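Local coordinates for CRISPR-associated protein, Cse1 family (Acidimicrobium ferrooxidans, PDB 4H3T) that probably serves as the large Cse1 subunit of the type I-E CRISPR Cascade complex, helping it to recognise invading DNA, at residues Ser347-Leu352 / Thr386-Leu391; Gly201-Val206 / Gln341-Leu346; Asp382-Pro387 / Pro466-Leu471. The protein carries 1 engineered substitution. All blocks are in the same frame, centred on the assembly; numbering follows the deposited sequence. Where two conformers were deposited one is given.

Contact 1: residues Ser347-Leu352 / Thr386-Leu391; sequences SFVEGL and TPLAVL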
loop_
_atom_site.group_PDB
_atom_site.type_symbol
_atom_site.label_atom_id
_atom_site.label_comp_id
_atom_site.label_asym_id
_atom_site.label_seq_id
_atom_site.Cartn_x
_atom_site.Cartn_y
_atom_site.Cartn_z
ATOM N N SER A 347 -13.595 -6.425 4.560
ATOM C CA SER A 347 -14.969 -6.848 4.895
ATOM C C SER A 347 -15.285 -8.121 4.145
ATOM O O SER A 347 -15.883 -9.002 4.700
ATOM C CB SER A 347 -15.963 -5.776 4.488
ATOM O OG SER A 347 -15.753 -4.533 5.122
ATOM N N PHE A 348 -14.794 -8.270 2.888
ATOM C CA PHE A 348 -15.020 -9.528 2.203
ATOM C C PHE A 348 -14.281 -10.688 2.919
ATOM O O PHE A 348 -14.881 -11.710 3.237
ATOM C CB PHE A 348 -14.547 -9.433 0.744
ATOM C CG PHE A 348 -14.634 -10.743 0.039
ATOM C CD1 PHE A 348 -15.850 -11.411 -0.069
ATOM C CD2 PHE A 348 -13.505 -11.327 -0.525
ATOM C CE1 PHE A 348 -15.945 -12.615 -0.755
ATOM C CE2 PHE A 348 -13.585 -12.572 -1.153
ATOM C CZ PHE A 348 -14.813 -13.203 -1.275
ATOM N N VAL A 349 -12.964 -10.507 3.170
ATOM C CA VAL A 349 -12.109 -11.548 3.779
ATOM C C VAL A 349 -12.637 -11.946 5.212
ATOM O O VAL A 349 -12.454 -13.084 5.650
ATOM C CB VAL A 349 -10.600 -11.118 3.823
ATOM C CG1 VAL A 349 -9.748 -12.101 4.645
ATOM C CG2 VAL A 349 -10.045 -11.058 2.420
ATOM N N GLU A 350 -13.168 -10.978 5.941
ATOM C CA GLU A 350 -13.719 -11.147 7.288
ATOM C C GLU A 350 -14.733 -12.305 7.308
ATOM O O GLU A 350 -14.779 -13.032 8.291
ATOM C CB GLU A 350 -14.339 -9.795 7.719
ATOM C CG GLU A 350 -15.141 -9.711 8.989
ATOM C CD GLU A 350 -15.772 -8.346 9.230
ATOM O OE1 GLU A 350 -15.316 -7.323 8.651
ATOM O OE2 GLU A 350 -16.732 -8.307 10.035
ATOM N N GLY A 351 -15.502 -12.499 6.224
ATOM C CA GLY A 351 -16.460 -13.589 6.152
ATOM C C GLY A 351 -15.954 -14.927 5.635
ATOM O O GLY A 351 -16.789 -15.782 5.359
ATOM N N LEU A 352 -14.627 -15.156 5.509
ATOM C CA LEU A 352 -14.072 -16.404 4.921
ATOM C C LEU A 352 -13.461 -17.460 5.889
ATOM O O LEU A 352 -12.836 -18.424 5.427
ATOM C CB LEU A 352 -12.966 -16.031 3.883
ATOM C CG LEU A 352 -13.391 -15.088 2.774
ATOM C CD1 LEU A 352 -12.254 -14.821 1.803
ATOM C CD2 LEU A 352 -14.623 -15.601 2.054
ATOM N N THR A 386 -1.923 -11.035 9.530
ATOM C CA THR A 386 -3.114 -10.714 10.272
ATOM C C THR A 386 -4.151 -11.884 10.328
ATOM O O THR A 386 -4.694 -12.297 9.276
ATOM C CB THR A 386 -3.784 -9.430 9.674
ATOM O OG1 THR A 386 -2.804 -8.372 9.589
ATOM C CG2 THR A 386 -4.926 -8.922 10.562
ATOM N N PRO A 387 -4.529 -12.290 11.557
ATOM C CA PRO A 387 -5.578 -13.306 11.705
ATOM C C PRO A 387 -6.918 -12.810 11.252
ATOM O O PRO A 387 -7.279 -11.625 11.501
ATOM C CB PRO A 387 -5.642 -13.538 13.230
ATOM C CG PRO A 387 -4.402 -13.028 13.750
ATOM C CD PRO A 387 -3.970 -11.927 12.881
ATOM N N LEU A 388 -7.683 -13.695 10.610
ATOM C CA LEU A 388 -9.045 -13.329 10.256
ATOM C C LEU A 388 -9.841 -13.048 11.531
ATOM O O LEU A 388 -10.729 -12.209 11.522
ATOM C CB LEU A 388 -9.742 -14.424 9.417
ATOM C CG LEU A 388 -9.639 -14.207 7.943
ATOM C CD1 LEU A 388 -8.203 -14.182 7.518
ATOM C CD2 LEU A 388 -10.475 -15.261 7.166
ATOM N N ALA A 389 -9.452 -13.656 12.633
ATOM C CA ALA A 389 -10.093 -13.370 13.950
ATOM C C ALA A 389 -10.032 -11.880 14.329
ATOM O O ALA A 389 -10.982 -11.383 14.909
ATOM C CB ALA A 389 -9.417 -14.185 15.032
ATOM N N VAL A 390 -8.971 -11.159 13.952
ATOM C CA VAL A 390 -8.789 -9.740 14.276
ATOM C C VAL A 390 -9.685 -8.858 13.380
ATOM O O VAL A 390 -10.092 -7.755 13.778
ATOM C CB VAL A 390 -7.291 -9.392 14.204
ATOM C CG1 VAL A 390 -7.034 -7.883 14.200
ATOM C CG2 VAL A 390 -6.538 -10.076 15.344
ATOM N N LEU A 391 -10.022 -9.360 12.202
ATOM C CA LEU A 391 -10.946 -8.693 11.258
ATOM C C LEU A 391 -12.390 -8.849 11.692
ATOM O O LEU A 391 -13.251 -8.101 11.217
ATOM C CB LEU A 391 -10.802 -9.219 9.832
ATOM C CG LEU A 391 -9.466 -9.127 9.234
ATOM C CD1 LEU A 391 -9.481 -9.646 7.783
ATOM C CD2 LEU A 391 -8.950 -7.670 9.277
#
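Residues 347-352 take in the C-terminal part of helix 344-350 and the loop beyond, while 386-391 leave strand 375-387 for a short helical turn with a weak Leu-391 N to Leu-388 O bond. The backbones come nearest at Glu-350 and Leu-391, their CA atoms 5.4 Å apart. Leu-388 points at the other segment and crosses Val-349 at about a right angle. Leu-388 CD1 touches Val-349 CG1 at 3.9 Å, and Leu-388 CD2 rests 3.3 Å from Val-349 O, a carbonyl already engaged by Leu-352 N. Val-349 CG1, anti to the backbone N, also meets Leu-391 CD1 at 4.0 Å. The contact thus packs a helix end against the turn that follows an edge strand of a three-stranded antiparallel sheet. Glu-350 reaches out extended beside Leu-391, with CG 3.3 Å from Leu-391 O. Two acceptors, Glu-350 OE1 and Leu-391 O, lie 3.4 Å apart, and Arg-342 NH1 reconciles them by a salt bridge to the first and a hydrogen bond to the second; Gln-393 NE2 also donates to OE1. An alanine at Glu-350 would remove the carboxylate and would probably loosen both Arg-342 and Gln-393. Leu-334 of helix 330-334 also touches Val-390 and Leu-391.

Contact 2: residues Gly201-Val206 / Gln341-Leu346; sequences GFVAPV and QRAGVL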
loop_
_atom_site.group_PDB
_atom_site.type_symbol
_atom_site.label_atom_id
_atom_site.label_comp_id
_atom_site.label_asym_id
_atom_site.label_seq_id
_atom_site.Cartn_x
_atom_site.Cartn_y
_atom_site.Cartn_z
ATOM N N GLY A 201 -4.743 5.168 0.058
ATOM C CA GLY A 201 -4.062 4.267 0.978
ATOM C C GLY A 201 -4.441 2.858 0.537
ATOM O O GLY A 201 -5.580 2.446 0.697
ATOM N N PHE A 202 -3.501 2.102 -0.066
ATOM C CA PHE A 202 -3.799 0.753 -0.614
ATOM C C PHE A 202 -3.598 -0.335 0.423
ATOM O O PHE A 202 -2.631 -0.293 1.174
ATOM C CB PHE A 202 -2.921 0.516 -1.797
ATOM C CG PHE A 202 -2.955 -0.883 -2.388
ATOM C CD1 PHE A 202 -3.866 -1.218 -3.387
ATOM C CD2 PHE A 202 -2.132 -1.883 -1.890
ATOM C CE1 PHE A 202 -3.918 -2.527 -3.885
ATOM C CE2 PHE A 202 -2.150 -3.146 -2.420
ATOM C CZ PHE A 202 -3.052 -3.473 -3.397
ATOM N N VAL A 203 -4.541 -1.260 0.507
ATOM C CA VAL A 203 -4.464 -2.418 1.372
ATOM C C VAL A 203 -5.038 -3.603 0.605
ATOM O O VAL A 203 -6.102 -3.486 0.028
ATOM C CB VAL A 203 -5.108 -2.247 2.775
ATOM C CG1 VAL A 203 -6.607 -1.897 2.695
ATOM C CG2 VAL A 203 -4.914 -3.526 3.606
ATOM N N ALA A 204 -4.364 -4.731 0.629
ATOM C CA ALA A 204 -4.852 -5.941 -0.047
ATOM C C ALA A 204 -4.309 -7.180 0.666
ATOM O O ALA A 204 -3.161 -7.211 1.131
ATOM C CB ALA A 204 -4.452 -5.958 -1.514
ATOM N N PRO A 205 -5.148 -8.207 0.800
ATOM C CA PRO A 205 -4.666 -9.434 1.412
ATOM C C PRO A 205 -3.832 -10.263 0.434
ATOM O O PRO A 205 -4.060 -10.293 -0.787
ATOM C CB PRO A 205 -5.964 -10.176 1.767
ATOM C CG PRO A 205 -6.880 -9.780 0.630
ATOM C CD PRO A 205 -6.576 -8.330 0.407
ATOM N N VAL A 206 -2.871 -10.961 0.991
ATOM C CA VAL A 206 -2.000 -11.852 0.235
ATOM C C VAL A 206 -2.028 -13.212 0.910
ATOM O O VAL A 206 -1.903 -13.301 2.154
ATOM C CB VAL A 206 -0.581 -11.234 0.165
ATOM C CG1 VAL A 206 0.392 -12.188 -0.525
ATOM C CG2 VAL A 206 -0.623 -9.894 -0.559
ATOM N N GLN A 341 -14.258 3.648 7.806
ATOM C CA GLN A 341 -14.842 2.491 7.127
ATOM C C GLN A 341 -13.692 1.717 6.491
ATOM O O GLN A 341 -12.938 2.267 5.661
ATOM C CB GLN A 341 -15.868 3.109 6.139
ATOM C CG GLN A 341 -16.513 2.375 4.960
ATOM C CD GLN A 341 -16.795 3.406 3.801
ATOM O OE1 GLN A 341 -16.894 4.699 3.967
ATOM N NE2 GLN A 341 -16.833 2.883 2.587
ATOM N N ARG A 342 -13.521 0.459 6.885
ATOM C CA ARG A 342 -12.427 -0.357 6.386
ATOM C C ARG A 342 -12.552 -0.631 4.852
ATOM O O ARG A 342 -13.613 -0.452 4.238
ATOM C CB ARG A 342 -12.294 -1.692 7.175
ATOM C CG ARG A 342 -13.373 -2.708 6.878
ATOM C CD ARG A 342 -13.304 -3.970 7.749
ATOM N NE ARG A 342 -13.060 -3.684 9.161
ATOM C CZ ARG A 342 -12.776 -4.580 10.092
ATOM N NH1 ARG A 342 -12.803 -5.877 9.808
ATOM N NH2 ARG A 342 -12.522 -4.194 11.327
ATOM N N ALA A 343 -11.410 -0.960 4.248
ATOM C CA ALA A 343 -11.317 -1.374 2.841
ATOM C C ALA A 343 -12.295 -2.499 2.590
ATOM O O ALA A 343 -12.403 -3.423 3.392
ATOM C CB ALA A 343 -9.917 -1.813 2.502
ATOM N N GLY A 344 -13.043 -2.416 1.488
ATOM C CA GLY A 344 -14.082 -3.414 1.219
ATOM C C GLY A 344 -13.529 -4.824 1.117
ATOM O O GLY A 344 -14.192 -5.788 1.458
ATOM N N VAL A 345 -12.262 -4.948 0.709
ATOM C CA VAL A 345 -11.597 -6.275 0.595
ATOM C C VAL A 345 -11.456 -6.928 1.975
ATOM O O VAL A 345 -11.572 -8.159 2.102
ATOM C CB VAL A 345 -10.237 -6.203 -0.169
ATOM C CG1 VAL A 345 -9.112 -5.577 0.636
ATOM C CG2 VAL A 345 -9.852 -7.590 -0.629
ATOM N N LEU A 346 -11.258 -6.102 3.028
ATOM C CA LEU A 346 -11.151 -6.650 4.361
ATOM C C LEU A 346 -12.516 -7.144 4.879
ATOM O O LEU A 346 -12.569 -8.160 5.579
ATOM C CB LEU A 346 -10.529 -5.597 5.287
ATOM C CG LEU A 346 -9.058 -5.201 4.921
ATOM C CD1 LEU A 346 -8.519 -4.232 5.993
ATOM C CD2 LEU A 346 -8.168 -6.383 4.790
#
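Strand 202-206 and segment 341-346 meet through van der Waals contact alone, with 224 Å² buried in total. Among the apolar pairs the tightest is Val-203 CG1 against Ala-343 CB, at 3.3 Å closer than methyl groups normally come. A first torsion of 59° sets that CG1 in the crowded position between the backbone N and the carbonyl carbon and brings it against Ala-343 CB. Val-203 CG2, anti to N, makes a looser contact with Leu-346 CD1 at 4.4 Å. Further along, Pro-205 and Val-345 meet tip to tip, Pro-205 CD being 3.5 Å from Val-345 CG2.

A second kind of contact sets a methyl on the strand backbone: Val-345 CG1, also in the crowded position, sits 3.7 Å from Val-203 O and lies near Ala-204 CA. Backbone hydrogen bonding shapes the helical partner, for Ala-343 is the N-cap residue and its O accepts from Leu-346 N at 2.9 Å, which opens the first turn of helix 344-350.

Alternation along the strand gives it two faces. Val-203 and Pro-205 point toward 341-346, whereas Ala-204 points away and packs on Leu-57 of helix 52-68. Strand 359-370 pairs with one edge of 202-206, and helix 210-217 adds Leu-216 against Pro-205 and Asn-217 against Val-345.

Contact 3: residues Asp382-Pro387 / Pro466-Leu471; sequences DRLDTP and PYRHFL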
loop_
_atom_site.group_PDB
_atom_site.type_symbol
_atom_site.label_atom_id
_atom_site.label_comp_id
_atom_site.label_asym_id
_atom_site.label_seq_id
_atom_site.Cartn_x
_atom_site.Cartn_y
_atom_site.Cartn_z
ATOM N N ASP A 382 4.508 -2.015 3.432
ATOM C CA ASP A 382 4.657 -3.015 4.504
ATOM C C ASP A 382 3.727 -4.141 4.311
ATOM O O ASP A 382 2.817 -4.054 3.489
ATOM C CB ASP A 382 4.388 -2.341 5.883
ATOM C CG ASP A 382 5.191 -2.866 7.096
ATOM O OD1 ASP A 382 5.637 -4.064 7.067
ATOM O OD2 ASP A 382 5.411 -2.066 8.068
ATOM N N ARG A 383 3.992 -5.197 5.063
ATOM C CA ARG A 383 3.266 -6.423 5.115
ATOM C C ARG A 383 3.007 -6.773 6.571
ATOM O O ARG A 383 3.911 -6.634 7.408
ATOM C CB ARG A 383 4.084 -7.517 4.407
ATOM C CG ARG A 383 4.691 -7.011 3.102
ATOM C CD ARG A 383 5.266 -8.109 2.234
ATOM N NE ARG A 383 4.274 -8.598 1.297
ATOM C CZ ARG A 383 4.172 -8.280 0.011
ATOM N NH1 ARG A 383 3.212 -8.812 -0.727
ATOM N NH2 ARG A 383 5.044 -7.440 -0.554
ATOM N N LEU A 384 1.751 -7.125 6.894
ATOM C CA LEU A 384 1.398 -7.500 8.234
ATOM C C LEU A 384 0.629 -8.815 8.212
ATOM O O LEU A 384 -0.469 -8.864 7.679
ATOM C CB LEU A 384 0.574 -6.379 8.880
ATOM C CG LEU A 384 0.248 -6.581 10.375
ATOM C CD1 LEU A 384 1.534 -6.638 11.272
ATOM C CD2 LEU A 384 -0.710 -5.534 10.863
ATOM N N ASP A 385 1.157 -9.844 8.862
ATOM C CA ASP A 385 0.454 -11.131 9.030
ATOM C C ASP A 385 -0.697 -10.976 10.046
ATOM O O ASP A 385 -0.482 -10.654 11.236
ATOM C CB ASP A 385 1.436 -12.243 9.443
ATOM C CG ASP A 385 2.372 -12.731 8.316
ATOM O OD1 ASP A 385 1.954 -12.706 7.133
ATOM O OD2 ASP A 385 3.483 -13.239 8.632
ATOM N N THR A 386 -1.923 -11.035 9.530
ATOM C CA THR A 386 -3.114 -10.714 10.272
ATOM C C THR A 386 -4.151 -11.884 10.328
ATOM O O THR A 386 -4.694 -12.297 9.276
ATOM C CB THR A 386 -3.784 -9.430 9.674
ATOM O OG1 THR A 386 -2.804 -8.372 9.589
ATOM C CG2 THR A 386 -4.926 -8.922 10.562
ATOM N N PRO A 387 -4.529 -12.290 11.557
ATOM C CA PRO A 387 -5.578 -13.306 11.705
ATOM C C PRO A 387 -6.918 -12.810 11.252
ATOM O O PRO A 387 -7.279 -11.625 11.501
ATOM C CB PRO A 387 -5.642 -13.538 13.230
ATOM C CG PRO A 387 -4.402 -13.028 13.750
ATOM C CD PRO A 387 -3.970 -11.927 12.881
ATOM N N PRO A 466 8.436 -9.068 18.206
ATOM C CA PRO A 466 7.503 -9.586 19.232
ATOM C C PRO A 466 6.038 -9.239 18.974
ATOM O O PRO A 466 5.190 -10.096 19.169
ATOM C CB PRO A 466 8.007 -8.886 20.491
ATOM C CG PRO A 466 9.412 -8.676 20.269
ATOM C CD PRO A 466 9.534 -8.315 18.854
ATOM N N TYR A 467 5.702 -7.999 18.507
ATOM C CA TYR A 467 4.301 -7.660 18.226
ATOM C C TYR A 467 3.739 -8.543 17.087
ATOM O O TYR A 467 2.636 -9.050 17.160
ATOM C CB TYR A 467 4.131 -6.169 17.844
ATOM C CG TYR A 467 2.671 -5.846 17.707
ATOM C CD1 TYR A 467 1.885 -5.612 18.841
ATOM C CD2 TYR A 467 2.009 -6.026 16.485
ATOM C CE1 TYR A 467 0.512 -5.478 18.745
ATOM C CE2 TYR A 467 0.636 -5.905 16.389
ATOM C CZ TYR A 467 -0.102 -5.563 17.505
ATOM O OH TYR A 467 -1.468 -5.513 17.406
ATOM N N ARG A 468 4.502 -8.720 16.045
ATOM C CA ARG A 468 4.054 -9.518 14.894
ATOM C C ARG A 468 3.744 -10.987 15.290
ATOM O O ARG A 468 2.754 -11.577 14.801
ATOM C CB ARG A 468 5.101 -9.453 13.791
ATOM C CG ARG A 468 5.214 -8.038 13.130
ATOM C CD ARG A 468 6.428 -7.992 12.223
ATOM N NE ARG A 468 6.547 -6.673 11.614
ATOM C CZ ARG A 468 5.908 -6.246 10.534
ATOM N NH1 ARG A 468 5.114 -7.062 9.858
ATOM N NH2 ARG A 468 6.055 -4.996 10.121
ATOM N N HIS A 469 4.595 -11.570 16.140
ATOM C CA HIS A 469 4.431 -12.919 16.721
ATOM C C HIS A 469 3.187 -12.956 17.598
ATOM O O HIS A 469 2.436 -13.910 17.553
ATOM C CB HIS A 469 5.665 -13.336 17.556
ATOM C CG HIS A 469 5.625 -14.756 18.050
ATOM N ND1 HIS A 469 5.658 -15.064 19.428
ATOM C CD2 HIS A 469 5.640 -15.925 17.349
ATOM C CE1 HIS A 469 5.627 -16.390 19.510
ATOM N NE2 HIS A 469 5.623 -16.961 18.293
ATOM N N PHE A 470 2.991 -11.940 18.427
ATOM C CA PHE A 470 1.812 -11.842 19.281
ATOM C C PHE A 470 0.527 -11.774 18.424
ATOM O O PHE A 470 -0.421 -12.515 18.665
ATOM C CB PHE A 470 1.944 -10.575 20.206
ATOM C CG PHE A 470 0.654 -9.933 20.655
ATOM C CD1 PHE A 470 -0.009 -10.383 21.788
ATOM C CD2 PHE A 470 0.076 -8.905 19.912
ATOM C CE1 PHE A 470 -1.258 -9.848 22.139
ATOM C CE2 PHE A 470 -1.155 -8.387 20.247
ATOM C CZ PHE A 470 -1.816 -8.839 21.370
ATOM N N LEU A 471 0.523 -10.909 17.392
ATOM C CA LEU A 471 -0.637 -10.735 16.543
ATOM C C LEU A 471 -0.986 -12.041 15.791
ATOM O O LEU A 471 -2.151 -12.477 15.803
ATOM C CB LEU A 471 -0.386 -9.580 15.542
ATOM C CG LEU A 471 -1.504 -9.330 14.500
ATOM C CD1 LEU A 471 -2.764 -8.876 15.190
ATOM C CD2 LEU A 471 -1.170 -8.261 13.520
HETATM O O HOH W 1 1.942 -10.269 12.398
HETATM O O HOH W 2 3.651 -9.608 10.473
#
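From helix 445-473 the Arg-468 chain, CG anti to the carbonyl carbon (chi1 -69°), runs extended to NE, where the last torsion turns the guanidinium edge-on to strand 375-387. Leu-471, one turn on, has CG anti to the backbone N and drops its methyls onto that strand. Arg-468 NH1 donates nearly straight (163°) to Arg-383 O at 2.8 Å, the acceptor lying in the guanidinium plane. Arg-468 NH2 meets Asp-382 OD1 tip to tip in a 3.2 Å salt bridge on the syn lone pair, more bent and tilted from that plane. The anti lone pair of OD1 takes Arg-383 N and Val-326 N holds OD2, fixing the carboxylate; Asp-464 binds Arg-468 NE. One water links Asp-385 N to Arg-468 NH1, and another donates to both Asp-385 O and Arg-468 O. Beside these bonds Leu-471 CD2 packs on Leu-384 CD2 at 3.8 Å and sits 3.4 Å from Asp-385 O, while Pro-387 CG presses to 3.1 Å of Leu-471 O. The segment axes lie 8.3 Å apart, inclined by 29°. The arrangement joins the edge of the three-stranded antiparallel sheet to a long helix of the C-terminal helical bundle, the two-part architecture known for Cse1 proteins.

How the contacts relate
The three contacts gather round one three-stranded antiparallel sheet, ordered 202-206, 359-370, 375-387. Contact 2 lies on one outer strand and contact 3 on the other, their centres about 16 Å apart. From centre to centre, contact 1 is about 11 Å from contact 2 and about 14 Å from contact 3. It shares helix 344-350 with the former, and with the latter strand 375-387, including Thr-386 and Pro-387. Along the chain contact 2 closes before contact 1 opens, and contact 3 begins on the strand where contact 1 ends. Val-349 packs on Pro-205, and Val-390 on Leu-471. Together they connect the sheet and its flanking helix to the C-terminal helices within the Cse1 family region.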